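Local coordinates for protein probable ribose-5-phosphate isomerase B (Mycoplasma genitalium, PDB 6MU0) that probably interconverts ribulose 5-phosphate and ribose 5-phosphate in the non-oxidative stage of the pentose phosphate pathway, at residues Ile28-His31 and Leu32-Lys35; Pro54-Ala57 and Phe58-Ala61; Thr103-Leu106 and Ala107-Asp111; Cys117-Ser120 and Arg121-Asp125; Glu127-Lys130 and Ile131-Phe135. All coordinates share one frame; numbering follows the deposited sequence. Where two conformers were deposited one is given.

Interaction 1: Ile28-His31 and Leu32-Lys35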
loop_
_atom_site.group_PDB
_atom_site.type_symbol
_atom_site.label_atom_id
_atom_site.label_comp_id
_atom_site.label_asym_id
_atom_site.label_seq_id
_atom_site.Cartn_x
_atom_site.Cartn_y
_atom_site.Cartn_z
ATOM N N ILE A 28 -6.209 -0.005 11.047
ATOM C CA ILE A 28 -6.601 0.028 9.638
ATOM C C ILE A 28 -7.323 -1.253 9.243
ATOM O O ILE A 28 -8.370 -1.220 8.578
ATOM C CB ILE A 28 -5.378 0.277 8.741
ATOM C CG1 ILE A 28 -4.804 1.671 8.981
ATOM C CG2 ILE A 28 -5.765 0.074 7.288
ATOM C CD1 ILE A 28 -3.477 1.888 8.282
ATOM N N SER A 29 -6.780 -2.406 9.643
ATOM C CA SER A 29 -7.379 -3.675 9.245
ATOM C C SER A 29 -8.818 -3.783 9.735
ATOM O O SER A 29 -9.723 -4.131 8.968
ATOM C CB SER A 29 -6.532 -4.832 9.768
ATOM O OG SER A 29 -7.128 -6.066 9.436
ATOM N N GLU A 30 -9.050 -3.481 11.011
ATOM C CA GLU A 30 -10.401 -3.593 11.551
ATOM C C GLU A 30 -11.334 -2.537 10.966
ATOM O O GLU A 30 -12.518 -2.810 10.729
ATOM C CB GLU A 30 -10.362 -3.547 13.078
ATOM C CG GLU A 30 -9.636 -4.736 13.698
ATOM C CD GLU A 30 -10.335 -6.079 13.470
ATOM O OE1 GLU A 30 -11.574 -6.112 13.296
ATOM O OE2 GLU A 30 -9.635 -7.115 13.491
ATOM N N HIS A 31 -10.820 -1.328 10.729
ATOM C CA HIS A 31 -11.598 -0.287 10.062
ATOM C C HIS A 31 -12.103 -0.766 8.703
ATOM O O HIS A 31 -13.289 -0.621 8.368
ATOM C CB HIS A 31 -10.692 0.939 9.923
ATOM C CG HIS A 31 -11.236 2.034 9.065
ATOM N ND1 HIS A 31 -12.202 2.915 9.499
ATOM C CD2 HIS A 31 -10.892 2.431 7.819
ATOM C CE1 HIS A 31 -12.451 3.788 8.540
ATOM N NE2 HIS A 31 -11.668 3.519 7.511
ATOM N N LEU A 32 -11.212 -1.354 7.907
ATOM C CA LEU A 32 -11.587 -1.797 6.569
ATOM C C LEU A 32 -12.475 -3.035 6.611
ATOM O O LEU A 32 -13.377 -3.185 5.777
ATOM C CB LEU A 32 -10.331 -2.040 5.738
ATOM C CG LEU A 32 -9.510 -0.781 5.466
ATOM C CD1 LEU A 32 -8.280 -1.147 4.658
ATOM C CD2 LEU A 32 -10.345 0.269 4.734
ATOM N N LYS A 33 -12.246 -3.935 7.570
ATOM C CA LYS A 33 -13.143 -5.081 7.704
ATOM C C LYS A 33 -14.569 -4.634 8.008
ATOM O O LYS A 33 -15.534 -5.186 7.466
ATOM C CB LYS A 33 -12.624 -6.049 8.764
ATOM C CG LYS A 33 -11.424 -6.862 8.289
ATOM C CD LYS A 33 -10.948 -7.838 9.354
ATOM C CE LYS A 33 -9.876 -8.780 8.812
ATOM N NZ LYS A 33 -10.421 -9.688 7.750
ATOM N N THR A 34 -14.724 -3.626 8.866
ATOM C CA THR A 34 -16.060 -3.117 9.160
ATOM C C THR A 34 -16.729 -2.554 7.914
ATOM O O THR A 34 -17.950 -2.669 7.756
ATOM C CB THR A 34 -15.963 -2.065 10.260
ATOM O OG1 THR A 34 -15.451 -2.679 11.450
ATOM C CG2 THR A 34 -17.325 -1.452 10.555
ATOM N N LYS A 35 -15.949 -1.970 7.010
ATOM C CA LYS A 35 -16.451 -1.454 5.745
ATOM C C LYS A 35 -16.647 -2.537 4.698
ATOM O O LYS A 35 -16.933 -2.213 3.538
ATOM C CB LYS A 35 -15.516 -0.376 5.207
ATOM C CG LYS A 35 -15.459 0.843 6.079
ATOM C CD LYS A 35 -14.644 1.916 5.419
ATOM C CE LYS A 35 -14.726 3.184 6.215
ATOM N NZ LYS A 35 -16.134 3.554 6.507
HETATM O O HOH W 1 -13.784 -4.813 12.312
#

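Interaction 2: Pro54-Ala57 and Phe58-Ala61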
loop_
_atom_site.group_PDB
_atom_site.type_symbol
_atom_site.label_atom_id
_atom_site.label_comp_id
_atom_site.label_asym_id
_atom_site.label_seq_id
_atom_site.Cartn_x
_atom_site.Cartn_y
_atom_site.Cartn_z
ATOM N N PRO A 54 11.745 -5.127 4.969
ATOM C CA PRO A 54 11.653 -5.750 3.637
ATOM C C PRO A 54 10.923 -7.070 3.651
ATOM O O PRO A 54 10.222 -7.396 2.685
ATOM C CB PRO A 54 13.116 -5.927 3.210
ATOM C CG PRO A 54 13.831 -4.874 3.952
ATOM C CD PRO A 54 13.159 -4.833 5.301
ATOM N N ASP A 55 11.068 -7.851 4.723
ATOM C CA ASP A 55 10.412 -9.150 4.764
ATOM C C ASP A 55 8.911 -8.995 4.605
ATOM O O ASP A 55 8.271 -9.728 3.841
ATOM C CB ASP A 55 10.755 -9.857 6.077
ATOM C CG ASP A 55 12.231 -10.224 6.174
ATOM O OD1 ASP A 55 12.820 -10.609 5.140
ATOM O OD2 ASP A 55 12.794 -10.152 7.284
ATOM N N PHE A 56 8.342 -8.006 5.284
ATOM C CA PHE A 56 6.905 -7.790 5.247
ATOM C C PHE A 56 6.465 -7.070 3.982
ATOM O O PHE A 56 5.382 -7.358 3.451
ATOM C CB PHE A 56 6.499 -7.087 6.538
ATOM C CG PHE A 56 6.769 -7.939 7.741
ATOM C CD1 PHE A 56 5.912 -8.985 8.048
ATOM C CD2 PHE A 56 7.921 -7.778 8.501
ATOM C CE1 PHE A 56 6.163 -9.824 9.115
ATOM C CE2 PHE A 56 8.176 -8.617 9.581
ATOM C CZ PHE A 56 7.293 -9.639 9.882
ATOM N N ALA A 57 7.300 -6.161 3.470
ATOM C CA ALA A 57 6.994 -5.519 2.199
ATOM C C ALA A 57 6.880 -6.551 1.090
ATOM O O ALA A 57 5.957 -6.488 0.272
ATOM C CB ALA A 57 8.069 -4.490 1.857
ATOM N N PHE A 58 7.793 -7.523 1.058
ATOM C CA PHE A 58 7.722 -8.520 -0.004
ATOM C C PHE A 58 6.540 -9.469 0.172
ATOM O O PHE A 58 5.978 -9.929 -0.824
ATOM C CB PHE A 58 9.056 -9.262 -0.147
ATOM C CG PHE A 58 10.179 -8.388 -0.647
ATOM C CD1 PHE A 58 10.007 -7.604 -1.781
ATOM C CD2 PHE A 58 11.392 -8.328 0.021
ATOM C CE1 PHE A 58 11.031 -6.788 -2.251
ATOM C CE2 PHE A 58 12.415 -7.503 -0.442
ATOM C CZ PHE A 58 12.223 -6.727 -1.570
ATOM N N LEU A 59 6.139 -9.766 1.411
ATOM C CA LEU A 59 4.937 -10.573 1.605
ATOM C C LEU A 59 3.734 -9.921 0.939
ATOM O O LEU A 59 2.980 -10.571 0.209
ATOM C CB LEU A 59 4.662 -10.772 3.094
ATOM C CG LEU A 59 5.571 -11.743 3.844
ATOM C CD1 LEU A 59 5.152 -11.786 5.304
ATOM C CD2 LEU A 59 5.545 -13.143 3.234
ATOM N N VAL A 60 3.536 -8.627 1.183
ATOM C CA VAL A 60 2.404 -7.916 0.594
ATOM C C VAL A 60 2.583 -7.780 -0.910
ATOM O O VAL A 60 1.666 -8.057 -1.691
ATOM C CB VAL A 60 2.244 -6.537 1.261
ATOM C CG1 VAL A 60 1.340 -5.638 0.431
ATOM C CG2 VAL A 60 1.700 -6.685 2.666
ATOM N N ALA A 61 3.753 -7.299 -1.336
ATOM C CA ALA A 61 3.945 -6.983 -2.744
ATOM C C ALA A 61 3.885 -8.233 -3.614
ATOM O O ALA A 61 3.351 -8.190 -4.730
ATOM C CB ALA A 61 5.261 -6.241 -2.935
#

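Interaction 3: Thr103-Leu106 and Ala107-Asp111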
loop_
_atom_site.group_PDB
_atom_site.type_symbol
_atom_site.label_atom_id
_atom_site.label_comp_id
_atom_site.label_asym_id
_atom_site.label_seq_id
_atom_site.Cartn_x
_atom_site.Cartn_y
_atom_site.Cartn_z
ATOM N N THR A 103 -2.295 14.398 -0.678
ATOM C CA THR A 103 -1.820 13.680 -1.851
ATOM C C THR A 103 -2.402 12.274 -1.973
ATOM O O THR A 103 -2.023 11.554 -2.898
ATOM C CB THR A 103 -0.281 13.631 -1.920
ATOM O OG1 THR A 103 0.234 12.821 -0.855
ATOM C CG2 THR A 103 0.320 15.028 -1.828
ATOM N N ALA A 104 -3.322 11.869 -1.082
ATOM C CA ALA A 104 -3.753 10.471 -1.048
ATOM C C ALA A 104 -4.518 10.077 -2.307
ATOM O O ALA A 104 -4.231 9.039 -2.913
ATOM C CB ALA A 104 -4.577 10.185 0.209
ATOM N N ALA A 105 -5.522 10.869 -2.693
ATOM C CA ALA A 105 -6.287 10.535 -3.889
ATOM C C ALA A 105 -5.406 10.535 -5.130
ATOM O O ALA A 105 -5.581 9.691 -6.016
ATOM C CB ALA A 105 -7.456 11.506 -4.052
ATOM N N LEU A 106 -4.455 11.473 -5.213
ATOM C CA LEU A 106 -3.602 11.583 -6.394
ATOM C C LEU A 106 -2.788 10.320 -6.626
ATOM O O LEU A 106 -2.488 9.982 -7.777
ATOM C CB LEU A 106 -2.669 12.784 -6.278
ATOM C CG LEU A 106 -3.318 14.128 -6.587
ATOM C CD1 LEU A 106 -2.428 15.259 -6.104
ATOM C CD2 LEU A 106 -3.602 14.266 -8.083
ATOM N N ALA A 107 -2.409 9.617 -5.553
ATOM C CA ALA A 107 -1.638 8.388 -5.712
ATOM C C ALA A 107 -2.400 7.363 -6.536
ATOM O O ALA A 107 -1.789 6.567 -7.256
ATOM C CB ALA A 107 -1.291 7.806 -4.344
ATOM N N ARG A 108 -3.727 7.359 -6.433
ATOM C CA ARG A 108 -4.579 6.520 -7.264
ATOM C C ARG A 108 -4.883 7.196 -8.602
ATOM O O ARG A 108 -4.731 6.587 -9.665
ATOM C CB ARG A 108 -5.882 6.259 -6.502
ATOM C CG ARG A 108 -6.591 4.978 -6.867
ATOM C CD ARG A 108 -6.081 3.802 -6.049
ATOM N NE ARG A 108 -6.706 2.561 -6.489
ATOM C CZ ARG A 108 -7.877 2.110 -6.047
ATOM N NH1 ARG A 108 -8.363 0.970 -6.514
ATOM N NH2 ARG A 108 -8.565 2.795 -5.140
ATOM N N GLN A 109 -5.309 8.463 -8.550
ATOM C CA GLN A 109 -5.806 9.166 -9.733
ATOM C C GLN A 109 -4.748 9.272 -10.821
ATOM O O GLN A 109 -5.036 9.048 -12.005
ATOM C CB GLN A 109 -6.290 10.559 -9.329
ATOM C CG GLN A 109 -7.546 10.556 -8.481
ATOM C CD GLN A 109 -7.787 11.883 -7.783
ATOM O OE1 GLN A 109 -6.870 12.687 -7.623
ATOM N NE2 GLN A 109 -9.029 12.114 -7.357
ATOM N N HIS A 110 -3.527 9.667 -10.444
ATOM C CA HIS A 110 -2.444 9.843 -11.406
ATOM C C HIS A 110 -1.523 8.636 -11.492
ATOM O O HIS A 110 -1.122 8.245 -12.590
ATOM C CB HIS A 110 -1.586 11.059 -11.043
ATOM C CG HIS A 110 -2.249 12.367 -11.301
ATOM N ND1 HIS A 110 -1.544 13.549 -11.367
ATOM C CD2 HIS A 110 -3.547 12.686 -11.519
ATOM C CE1 HIS A 110 -2.382 14.541 -11.608
ATOM N NE2 HIS A 110 -3.602 14.044 -11.710
ATOM N N ASP A 111 -1.166 8.036 -10.359
ATOM C CA ASP A 111 -0.111 7.031 -10.353
ATOM C C ASP A 111 -0.624 5.600 -10.396
ATOM O O ASP A 111 0.194 4.678 -10.473
ATOM C CB ASP A 111 0.777 7.196 -9.112
ATOM C CG ASP A 111 1.295 8.592 -8.946
ATOM O OD1 ASP A 111 2.189 8.990 -9.706
ATOM O OD2 ASP A 111 0.815 9.293 -8.038
#

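Interaction 4: Cys117-Ser120 and Arg121-Asp125. With 5RP (ribulose-5-phosphate), chain B.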
loop_
_atom_site.group_PDB
_atom_site.type_symbol
_atom_site.label_atom_id
_atom_site.label_comp_id
_atom_site.label_asym_id
_atom_site.label_seq_id
_atom_site.Cartn_x
_atom_site.Cartn_y
_atom_site.Cartn_z
ATOM N N CYS A 117 1.885 3.118 0.928
ATOM C CA CYS A 117 2.915 3.084 1.958
ATOM C C CYS A 117 2.717 4.255 2.908
ATOM O O CYS A 117 2.516 5.395 2.464
ATOM C CB CYS A 117 4.305 3.139 1.326
ATOM S SG CYS A 117 4.591 1.753 0.189
ATOM N N LEU A 118 2.785 3.961 4.211
ATOM C CA LEU A 118 2.418 4.885 5.271
ATOM C C LEU A 118 3.517 4.943 6.322
ATOM O O LEU A 118 4.254 3.975 6.544
ATOM C CB LEU A 118 1.136 4.429 5.978
ATOM C CG LEU A 118 -0.092 4.216 5.096
ATOM C CD1 LEU A 118 -1.233 3.629 5.904
ATOM C CD2 LEU A 118 -0.513 5.511 4.431
ATOM N N SER A 119 3.574 6.086 6.995
ATOM C CA SER A 119 4.492 6.349 8.094
ATOM C C SER A 119 3.816 6.110 9.440
ATOM O O SER A 119 2.768 6.697 9.727
ATOM C CB SER A 119 4.925 7.811 8.026
ATOM O OG SER A 119 5.641 8.200 9.186
ATOM N N SER A 120 4.456 5.307 10.288
ATOM C CA SER A 120 3.994 5.087 11.651
ATOM C C SER A 120 4.527 6.116 12.639
ATOM O O SER A 120 3.906 6.316 13.688
ATOM C CB SER A 120 4.446 3.710 12.130
ATOM O OG SER A 120 5.855 3.648 12.086
ATOM N N ARG A 121 5.669 6.749 12.353
ATOM C CA ARG A 121 6.334 7.617 13.318
ATOM C C ARG A 121 6.079 9.101 13.092
ATOM O O ARG A 121 6.330 9.893 14.007
ATOM C CB ARG A 121 7.846 7.365 13.311
ATOM C CG ARG A 121 8.244 6.095 14.022
ATOM C CD ARG A 121 9.734 5.815 13.893
ATOM N NE ARG A 121 10.136 4.718 14.766
ATOM C CZ ARG A 121 11.149 3.893 14.543
ATOM N NH1 ARG A 121 11.871 3.994 13.433
ATOM N NH2 ARG A 121 11.428 2.960 15.442
ATOM N N PHE A 122 5.597 9.496 11.910
ATOM C CA PHE A 122 5.511 10.903 11.547
ATOM C C PHE A 122 4.115 11.345 11.147
ATOM O O PHE A 122 3.919 12.528 10.840
ATOM C CB PHE A 122 6.523 11.221 10.438
ATOM C CG PHE A 122 7.935 11.132 10.911
ATOM C CD1 PHE A 122 8.546 12.229 11.503
ATOM C CD2 PHE A 122 8.646 9.941 10.819
ATOM C CE1 PHE A 122 9.837 12.152 11.968
ATOM C CE2 PHE A 122 9.944 9.861 11.298
ATOM C CZ PHE A 122 10.537 10.970 11.874
ATOM N N VAL A 123 3.148 10.435 11.155
ATOM C CA VAL A 123 1.777 10.710 10.749
ATOM C C VAL A 123 0.871 10.088 11.802
ATOM O O VAL A 123 1.149 8.989 12.291
ATOM C CB VAL A 123 1.504 10.130 9.343
ATOM C CG1 VAL A 123 0.052 10.325 8.932
ATOM C CG2 VAL A 123 2.434 10.769 8.313
ATOM N N THR A 124 -0.180 10.809 12.191
ATOM C CA THR A 124 -1.054 10.317 13.249
ATOM C C THR A 124 -1.939 9.186 12.728
ATOM O O THR A 124 -2.150 9.028 11.522
ATOM C CB THR A 124 -1.955 11.437 13.773
ATOM O OG1 THR A 124 -2.834 11.860 12.724
ATOM C CG2 THR A 124 -1.132 12.619 14.271
ATOM N N ASP A 125 -2.474 8.400 13.667
ATOM C CA ASP A 125 -3.425 7.353 13.296
ATOM C C ASP A 125 -4.605 7.932 12.534
ATOM O O ASP A 125 -5.050 7.361 11.533
ATOM C CB ASP A 125 -3.963 6.659 14.544
ATOM C CG ASP A 125 -2.912 5.881 15.291
ATOM O OD1 ASP A 125 -1.791 5.694 14.769
ATOM O OD2 ASP A 125 -3.216 5.448 16.421
HETATM C C2 5RP B . 12.296 2.297 7.106
HETATM C C3 5RP B . 11.770 2.637 8.485
HETATM C C5 5RP B . 11.873 1.550 9.567
HETATM O O13 5RP B . 10.631 1.376 10.220
HETATM C C6 5RP B . 12.938 2.077 10.531
HETATM O O14 5RP B . 14.157 2.239 9.809
HETATM C C7 5RP B . 13.147 1.161 11.717
HETATM O O8 5RP B . 13.973 1.857 12.668
HETATM P P9 5RP B . 14.415 1.113 14.019
HETATM O O12 5RP B . 15.247 2.121 14.758
HETATM O O11 5RP B . 13.135 0.736 14.757
HETATM O O10 5RP B . 15.185 -0.134 13.629
HETATM O O4 5RP B . 11.328 3.731 8.769
HETATM O O1 5RP B . 12.138 3.402 6.222
HETATM O O HOH W 2 2.730 8.741 15.340
#

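Interaction 5: Glu127-Lys130 and Ile131-Phe135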
loop_
_atom_site.group_PDB
_atom_site.type_symbol
_atom_site.label_atom_id
_atom_site.label_comp_id
_atom_site.label_asym_id
_atom_site.label_seq_id
_atom_site.Cartn_x
_atom_site.Cartn_y
_atom_site.Cartn_z
ATOM N N GLU A 127 -4.836 10.683 10.702
ATOM C CA GLU A 127 -4.479 11.083 9.345
ATOM C C GLU A 127 -4.254 9.867 8.456
ATOM O O GLU A 127 -4.648 9.865 7.281
ATOM C CB GLU A 127 -3.239 11.975 9.356
ATOM C CG GLU A 127 -2.848 12.516 7.985
ATOM C CD GLU A 127 -3.654 13.728 7.569
ATOM O OE1 GLU A 127 -4.527 14.167 8.344
ATOM O OE2 GLU A 127 -3.402 14.248 6.463
ATOM N N ASN A 128 -3.626 8.818 9.000
ATOM C CA ASN A 128 -3.420 7.606 8.213
ATOM C C ASN A 128 -4.743 6.958 7.806
ATOM O O ASN A 128 -4.873 6.470 6.681
ATOM C CB ASN A 128 -2.489 6.648 8.951
ATOM C CG ASN A 128 -1.033 6.943 8.660
ATOM O OD1 ASN A 128 -0.688 7.268 7.524
ATOM N ND2 ASN A 128 -0.174 6.844 9.678
ATOM N N ILE A 129 -5.739 6.939 8.698
ATOM C CA ILE A 129 -7.050 6.417 8.305
ATOM C C ILE A 129 -7.643 7.245 7.171
ATOM O O ILE A 129 -8.224 6.704 6.221
ATOM C CB ILE A 129 -7.989 6.355 9.523
ATOM C CG1 ILE A 129 -7.585 5.209 10.454
ATOM C CG2 ILE A 129 -9.441 6.206 9.082
ATOM C CD1 ILE A 129 -7.871 3.822 9.891
ATOM N N LYS A 130 -7.519 8.571 7.257
ATOM C CA LYS A 130 -8.047 9.425 6.194
ATOM C C LYS A 130 -7.332 9.174 4.873
ATOM O O LYS A 130 -7.956 9.192 3.803
ATOM C CB LYS A 130 -7.912 10.894 6.585
ATOM C CG LYS A 130 -8.760 11.272 7.776
ATOM C CD LYS A 130 -8.399 12.647 8.300
ATOM C CE LYS A 130 -9.046 12.894 9.645
ATOM N NZ LYS A 130 -8.583 14.187 10.213
ATOM N N ILE A 131 -6.016 8.969 4.932
ATOM C CA ILE A 131 -5.244 8.650 3.735
ATOM C C ILE A 131 -5.753 7.359 3.108
ATOM O O ILE A 131 -6.000 7.287 1.899
ATOM C CB ILE A 131 -3.751 8.567 4.094
ATOM C CG1 ILE A 131 -3.193 9.966 4.392
ATOM C CG2 ILE A 131 -2.964 7.842 3.006
ATOM C CD1 ILE A 131 -1.842 9.948 5.079
ATOM N N VAL A 132 -5.906 6.317 3.931
ATOM C CA VAL A 132 -6.422 5.037 3.450
ATOM C C VAL A 132 -7.786 5.220 2.799
ATOM O O VAL A 132 -8.036 4.737 1.688
ATOM C CB VAL A 132 -6.470 4.015 4.601
ATOM C CG1 VAL A 132 -7.224 2.768 4.177
ATOM C CG2 VAL A 132 -5.064 3.638 5.049
ATOM N N ASP A 133 -8.695 5.920 3.481
ATOM C CA ASP A 133 -10.047 6.070 2.950
ATOM C C ASP A 133 -10.043 6.793 1.606
ATOM O O ASP A 133 -10.750 6.389 0.674
ATOM C CB ASP A 133 -10.933 6.819 3.949
ATOM C CG ASP A 133 -11.392 5.950 5.118
ATOM O OD1 ASP A 133 -11.236 4.710 5.074
ATOM O OD2 ASP A 133 -11.922 6.530 6.088
ATOM N N ASP A 134 -9.262 7.870 1.487
ATOM C CA ASP A 134 -9.267 8.628 0.238
ATOM C C ASP A 134 -8.575 7.863 -0.882
ATOM O O ASP A 134 -8.985 7.951 -2.046
ATOM C CB ASP A 134 -8.652 10.013 0.436
ATOM C CG ASP A 134 -9.617 11.132 0.068
ATOM O OD1 ASP A 134 -10.841 10.872 0.000
ATOM O OD2 ASP A 134 -9.160 12.266 -0.176
ATOM N N PHE A 135 -7.527 7.106 -0.549
ATOM C CA PHE A 135 -6.867 6.260 -1.537
ATOM C C PHE A 135 -7.829 5.215 -2.091
ATOM O O PHE A 135 -7.889 4.999 -3.306
ATOM C CB PHE A 135 -5.660 5.595 -0.873
ATOM C CG PHE A 135 -4.873 4.691 -1.777
ATOM C CD1 PHE A 135 -3.886 5.206 -2.596
ATOM C CD2 PHE A 135 -5.089 3.322 -1.779
ATOM C CE1 PHE A 135 -3.137 4.382 -3.409
ATOM C CE2 PHE A 135 -4.347 2.489 -2.597
ATOM C CZ PHE A 135 -3.372 3.023 -3.414
#

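Interaction 1: Ile28-His31 and Leu32-Lys35
L32, K33, T34 and K35 each donate a backbone hydrogen bond to the residue four back, I28, S29, E30 and H31, through the last turns of helix 22-34. The bond from K35 N to H31 O is the longest of the four, at 3.3 Å, and K35 is the first residue to leave helical geometry. H31 and K35 make the closest side-chain contact. The K35 chain is extended as far as CE, which lies obliquely against the imidazole, 3.3 Å from H31 CE1; NZ then bends off (chi4 -51°). The polar end of that ring is used by another helix: H31 NE2 is hydrogen-bonded to D133. I28 and L32 lie side by side, with I28 CG2 3.8 Å from L32 CD1. Both are buried and face strand 12-16 and helix 125-137. On the outer side, one water joins E30 and T34. It donates to E30 OE1 at 2.7 Å and accepts from T34 OG1 at 2.8 Å. K33 passes its CE near S29 OG and carries NZ on to the carbonyl of V39. The helix belongs to the beta-alpha-beta unit of strands 12-16 and 38-41. Its apolar side packs inward, while its polar side chains are tied to water, to a strand carbonyl and to a neighbouring helix. The D133 carboxylate would probably favour a protonated H31, though the nearby K35 amine would oppose this.

Interaction 2: Pro54-Ala57 and Phe58-Ala61
P54 and F58 meet one turn apart near the start of helix 53-66, an alpha-helix beside the parallel sheet of this alpha/beta fold. The backbone bonds are regular i to i+4 links: F58 N to P54 O, L59 N to D55 O, V60 N to F56 O and A61 N to A57 O. The last is the shortest, at 2.8 Å. Among apolar contacts, P54 CB touches F58 CE2 at 4.0 Å. F56 and L59 lie side by side, with F56 CD1 4.0 Å from L59 CD1, and the leucine methyl comes obliquely to the ring. A57 and V60 are buried against L75 of strand 72-75, and V60 and F56 reach A16 of strand 12-16. A57, F58 and A61 pack on helix 81-88. The small alanines therefore sit at the interface between the two helices. Y53, at the start of the helix, belongs to the ligand pocket; the P54 side chain itself stays about 7 Å from the bound ribulose-5-phosphate. A third group of contacts joins side chains to carbonyls. With F58 CG beside its own backbone N (chi1 -67°), the ring is set back over the preceding turn, and F58 CD2 lies 3.1 Å from P54 O.

Interaction 3: Thr103-Leu106 and Ala107-Asp111
L106 CD2 sits over one face of the H110 imidazole, 3.6 Å from the ring centroid and 9° off the ring normal. This is a CH-pi contact in helix 101-109 and the residues that follow it, in the beta-alpha-beta unit between strands 95-97 and 115-117. The methyl is almost centred, and its nearest ring atom is H110 NE2, at 3.6 Å. The two side chains lie side by side and point the same way. H110 CG stands beside its own backbone N (chi1 -73°), which turns the ring back along the helix toward L106. The ring also stacks with that of H145. H110 is probably the proton donor of the isomerase, acting, as in related dimers, at the site of the other subunit. The leucine methyl probably helps to set the tilt of this ring. The Q109 side chain crosses that of L106 at a slant and lays its amide against A105, with Q109 NE2 3.7 Å from A105 CB. Q109 OE1 is 3.7 Å from L106 CD2.

The backbone bonds change along the segment. A107 N makes two weak bonds, to T103 O and A104 O. R108 N makes a weak one to A105 O. Q109 N then bonds well to A105 O, with the donor in the carbonyl plane. The R108 side chain leads away, and its NH2 bonds to F135 O while the guanidinium forms a cation-pi contact with the F135 ring. L106 O takes two N-H groups: H110 N at 2.9 Å, and D111 N weakly at 3.5 Å.

Interaction 4: Cys117-Ser120 and Arg121-Asp125
S119 OG accepts a hydrogen bond from F122 N, three residues on, at 3.0 Å; the side-chain oxygen closes the turn. The N-H...O angle is 139°. The turn lies in the loop between strand 115-117 and helix 125-137, at the C-terminal ends of the parallel strands of this alpha/beta fold. The same S119 oxygen is hydrogen-bonded to G78 O, which links two loops of the pocket. It also lies at the edge of the F122 ring, in its plane. S119 OG stands anti to its own N (chi1 170°), beside the carbonyl carbon, which brings it to F122 N. S119 CB meets V123 CG2 at 3.9 Å. S120 OG bonds to T20 OG1. A water joins two backbone carbonyls, donating to S120 O and weakly to V123 O. V123 N is buried with no partner.

R121 extends from the turn to the bound ribulose-5-phosphate, and its chain is straight from CG to NE. The ligand oxygens meet the guanidinium at its edge, O8 in its plane and O11 near it. R121 NH1 donates to the ester oxygen O8 of the ligand at 3.1 Å, and R121 NH2 donates to its phosphate oxygen O11 at 2.9 Å.

Interaction 5: Glu127-Lys130 and Ile131-Phe135
E127 bonds through its carbonyl to I131 N at 2.9 Å, in the regular alpha-helix 125-137, which packs against the parallel sheet. The E127 side chain bends at chi2 (81°). Its CG lies 4.0 Å from I131 CD1, and the two chains pass at a slant. Its OE2 turns the other way, to the backbone N of E101.

N128 is buried. Its carbonyl takes V132 N. Its side chain lies beside that of I131 and points the same way, with N128 OD1 3.8 Å from I131 CD1. The other end of the amide, ND2, donates to S119 O in the loop before the helix. I131 CD1 thus lies between the E127 methylene and the N128 amide oxygen, while I131 packs on L116 and L118.

I129 bonds through its carbonyl to D133 N. I129 CG2 stands anti to the backbone N and comes 3.9 Å from D133 OD2. I129 also touches I28 and H31 of helix 22-34.

K130 is exposed and extends away from the helix. Its carbonyl takes D134 N at 3.0 Å. Further on, F135 lies on L116 and A107. V132 CG2, anti to the carbonyl carbon and beside its own N, lies 3.3 Å from N128 O.

Interaction 5 touches three of the others. It meets interaction 1 where H31 NE2 lies 2.7 Å from D133 OD1, interaction 3 where R108 NH2 lies 2.9 Å from F135 O, and interaction 4 where S119 O lies 2.9 Å from N128 ND2. Helix 125-137 therefore connects helix 22-34, helix 101-109 and the loop that carries R121. Interactions 1 and 4 also touch, I28 CD1 to L118 CD1 at 3.7 Å. Interaction 2 stands apart, about 7 Å from interaction 4 at the nearest atoms, and follows directly on Y53 of the pocket. Interaction 4 holds the ligand directly. Interaction 3 carries H110, which, as in related dimeric enzymes, probably serves the site of the other subunit.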